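Local coordinates for thiamine-monophosphate kinase (Stenotrophomonas maltophilia, PDB 6XEP), which probably catalyses the ATP-dependent phosphorylation of thiamine monophosphate to thiamine diphosphate, the active form of vitamin B1, at residues R147-L151 against R213-F217; S81-A85 against A220-V224. One frame throughout, in Å; residues are numbered along the deposited sequence.

Contact 1 (R147-L151 against R213-F217)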
# COMPACT_ATOMS: atom_id res chain seq x y z
N ARG A 147 -15.84 -18.41 2.87
CA ARG A 147 -16.54 -18.46 1.59
C ARG A 147 -17.96 -17.92 1.72
O ARG A 147 -18.72 -18.36 2.58
CB ARG A 147 -16.56 -19.90 1.06
N GLY A 148 -18.29 -16.94 0.88
CA GLY A 148 -19.62 -16.35 0.85
C GLY A 148 -19.97 -15.49 2.04
O GLY A 148 -21.12 -15.05 2.15
N GLN A 149 -19.02 -15.24 2.94
CA GLN A 149 -19.27 -14.52 4.17
C GLN A 149 -19.10 -13.01 4.04
O GLN A 149 -19.47 -12.29 4.97
CB GLN A 149 -18.34 -15.02 5.28
CG GLN A 149 -18.64 -16.44 5.76
CD GLN A 149 -19.97 -16.52 6.46
OE1 GLN A 149 -20.96 -17.00 5.90
NE2 GLN A 149 -20.02 -16.02 7.71
N ALA A 150 -18.53 -12.53 2.93
CA ALA A 150 -18.31 -11.09 2.78
C ALA A 150 -19.64 -10.35 2.72
O ALA A 150 -20.60 -10.82 2.11
CB ALA A 150 -17.50 -10.80 1.52
N LEU A 151 -19.70 -9.20 3.38
CA LEU A 151 -20.83 -8.31 3.21
C LEU A 151 -20.68 -7.53 1.92
O LEU A 151 -19.56 -7.18 1.50
CB LEU A 151 -20.94 -7.33 4.38
CG LEU A 151 -21.11 -7.95 5.76
CD1 LEU A 151 -20.88 -6.88 6.81
CD2 LEU A 151 -22.50 -8.52 5.86
N ARG A 213 -20.06 -9.38 12.92
CA ARG A 213 -21.29 -10.03 13.35
C ARG A 213 -22.44 -9.82 12.40
O ARG A 213 -23.40 -10.60 12.43
CB ARG A 213 -21.68 -9.54 14.74
CG ARG A 213 -20.69 -10.03 15.79
CD ARG A 213 -21.30 -10.10 17.16
NE ARG A 213 -20.25 -10.01 18.15
CZ ARG A 213 -20.46 -9.87 19.46
NH1 ARG A 213 -19.42 -9.78 20.28
NH2 ARG A 213 -21.70 -9.80 19.94
N LEU A 214 -22.34 -8.83 11.50
CA LEU A 214 -23.47 -8.43 10.66
C LEU A 214 -23.84 -9.49 9.63
O LEU A 214 -24.99 -9.53 9.18
CB LEU A 214 -23.15 -7.12 9.94
CG LEU A 214 -23.41 -5.84 10.74
CD1 LEU A 214 -23.04 -4.60 9.94
CD2 LEU A 214 -24.86 -5.78 11.16
N ARG A 215 -22.90 -10.35 9.24
CA ARG A 215 -23.24 -11.37 8.25
C ARG A 215 -24.38 -12.23 8.75
O ARG A 215 -25.21 -12.69 7.95
CB ARG A 215 -22.02 -12.24 7.92
CG ARG A 215 -22.32 -13.38 6.93
CD ARG A 215 -22.74 -12.85 5.54
NE ARG A 215 -22.97 -13.97 4.61
CZ ARG A 215 -24.14 -14.57 4.44
NH1 ARG A 215 -25.22 -14.15 5.10
NH2 ARG A 215 -24.25 -15.58 3.58
N ALA A 216 -24.46 -12.43 10.07
CA ALA A 216 -25.54 -13.24 10.61
C ALA A 216 -26.88 -12.51 10.64
O ALA A 216 -27.91 -13.16 10.88
CB ALA A 216 -25.18 -13.70 12.03
N PHE A 217 -26.91 -11.20 10.40
CA PHE A 217 -28.15 -10.43 10.59
C PHE A 217 -28.55 -9.59 9.39
O PHE A 217 -29.74 -9.34 9.19
CB PHE A 217 -28.04 -9.48 11.81
CG PHE A 217 -27.69 -10.17 13.12
CD1 PHE A 217 -26.38 -10.19 13.58
CD2 PHE A 217 -28.68 -10.75 13.90
CE1 PHE A 217 -26.06 -10.79 14.78
CE2 PHE A 217 -28.36 -11.37 15.11
CZ PHE A 217 -27.06 -11.38 15.55
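A loop can be pinned where an arginine side chain takes up one of its backbone carbonyls, as R215 does with O of G148. G148 turns the chain with a positive phi of 71°, a conformation glycine adopts easily, and offers its O to the guanidinium of R215. NE of R215 donates to O of G148 at 3.3 Å, and NH2 of R215 adds a weak bond to the same O of G148 at 3.5 Å; the acceptor sits at the edge of the guanidinium, near its plane. At Q149 the contact changes to van der Waals touch along the arginine's methylene chain: O of Q149 is 3.4 Å from CD of R215, and NE2 of Q149 is 3.6 Å from CG of R215. The segment belongs to the connection from strand 136-145, in the PurM-like N-terminal domain, to strand 161-165 of the C-terminal domain, so R215, just after helix 208-214, ties this linker to the C-terminal domain. L151, by contrast with exposed G148 and Q149, is buried: its CD1 packs 3.9 Å from CB of L214, and its CD2 lies 3.8 Å from CA of R215. L214 in turn rests on L278 and F280 of strand 277-282, continuing this apolar contact into the C-terminal sheet.

Contact 2 (S81-A85 against A220-V224)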
# COMPACT_ATOMS: atom_id res chain seq x y z
N SER A 81 -12.17 0.54 8.81
CA SER A 81 -13.58 0.80 8.54
C SER A 81 -13.99 0.20 7.19
O SER A 81 -15.10 -0.33 7.05
CB SER A 81 -13.84 2.30 8.57
OG SER A 81 -15.21 2.54 8.30
N ASP A 82 -13.10 0.28 6.19
CA ASP A 82 -13.34 -0.37 4.90
C ASP A 82 -13.50 -1.87 5.07
O ASP A 82 -14.41 -2.49 4.50
CB ASP A 82 -12.16 -0.10 3.94
CG ASP A 82 -11.97 1.37 3.58
OD1 ASP A 82 -12.86 2.21 3.84
OD2 ASP A 82 -10.90 1.68 3.02
N LEU A 83 -12.59 -2.49 5.84
CA LEU A 83 -12.67 -3.93 6.08
C LEU A 83 -13.93 -4.28 6.85
O LEU A 83 -14.54 -5.32 6.59
CB LEU A 83 -11.44 -4.42 6.84
CG LEU A 83 -10.14 -4.43 6.04
CD1 LEU A 83 -9.02 -4.97 6.89
CD2 LEU A 83 -10.31 -5.27 4.78
N ALA A 84 -14.33 -3.43 7.80
CA ALA A 84 -15.53 -3.71 8.59
C ALA A 84 -16.76 -3.82 7.71
O ALA A 84 -17.61 -4.71 7.91
CB ALA A 84 -15.73 -2.60 9.63
N ALA A 85 -16.90 -2.92 6.74
CA ALA A 85 -18.08 -2.89 5.89
C ALA A 85 -18.15 -4.11 5.00
O ALA A 85 -19.21 -4.38 4.44
CB ALA A 85 -18.08 -1.62 5.04
N ALA A 220 -27.15 -6.11 3.43
CA ALA A 220 -26.20 -5.27 2.73
C ALA A 220 -25.60 -4.30 3.72
O ALA A 220 -26.21 -3.98 4.75
CB ALA A 220 -26.87 -4.52 1.57
N ALA A 221 -24.39 -3.83 3.42
CA ALA A 221 -23.73 -2.89 4.32
C ALA A 221 -22.78 -2.01 3.52
O ALA A 221 -22.31 -2.37 2.44
CB ALA A 221 -22.95 -3.64 5.42
N VAL A 222 -22.46 -0.85 4.11
CA VAL A 222 -21.50 0.08 3.53
C VAL A 222 -20.92 0.86 4.69
O VAL A 222 -21.59 1.05 5.71
CB VAL A 222 -22.18 0.99 2.48
CG1 VAL A 222 -23.24 1.89 3.13
CG2 VAL A 222 -21.15 1.84 1.76
N ASP A 223 -19.68 1.32 4.56
CA ASP A 223 -19.22 2.22 5.61
C ASP A 223 -19.48 3.66 5.21
O ASP A 223 -19.50 4.02 4.02
CB ASP A 223 -17.76 1.96 6.01
CG ASP A 223 -16.75 2.55 5.09
OD1 ASP A 223 -17.01 2.57 3.87
OD2 ASP A 223 -15.67 2.95 5.62
N VAL A 224 -19.80 4.47 6.21
CA VAL A 224 -20.21 5.85 6.01
C VAL A 224 -18.97 6.71 6.22
O VAL A 224 -18.55 6.96 7.35
CB VAL A 224 -21.34 6.27 6.95
CG1 VAL A 224 -21.80 7.69 6.59
CG2 VAL A 224 -22.49 5.29 6.82
O HOH W 1 -15.15 2.11 2.07
O HOH W 2 -20.04 -3.75 1.82
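An active site between two domains can draw ligands from both, and residues 81-85 of helix 68-85 meet strand 220-224 in this way, nearly antiparallel (168°) with segment axes 7.1 Å apart. The direct polar link is a hydrogen bond from OG of S81 to OD2 of D223, 2.7 Å long. Water adds two bridges: one molecule donates to OD1 of D82 (2.9 Å, in the conformer of D82 given here) and OD1 of D223 (2.6 Å), while another lies 2.8 Å from O of A85 and 2.7 Å from O of A221, linking the backbones. Van der Waals contact centres on A85, whose small side chain lets the strand come close: its CB lies 3.4 Å from N of D223 and 3.7 Å from CB of D223, and O of A85 is 3.9 Å from CB of A221. Charge repulsion is the third element. In the same conformer, OD1 of D82 and OD2 of D223 are 3.4 Å apart, two acceptors with no bond between them, and D54 brings another carboxylate close to D82. Such crowding of acidic groups suits a cation, consistent with the predicted roles of D82 and D223 in binding one shared Mg(2+), with a ligand from each domain.

How the contacts relate
The two contacts lie side by side, their centres about 12 Å apart, and L151 connects them: its CB is 3.4 Å from O of A85, and its CD1 is 4.1 Å from CB of A221. Along the chain the order is 81-85, 147-151, 213-217, 220-224, so contact 1 is nested within the loop that contact 2 closes. Helix 208-214 and strand 220-224, an outermost strand of the C-terminal sheet within this chain, are joined by a short loop. The pair illustrates how a two-domain enzyme can be joined at successive depths: contact 1, partly buried, joins the interdomain linker to residues at and just beyond helix 208-214, whereas contact 2, nearer the chain's centre, brings predicted magnesium ligands of both domains together.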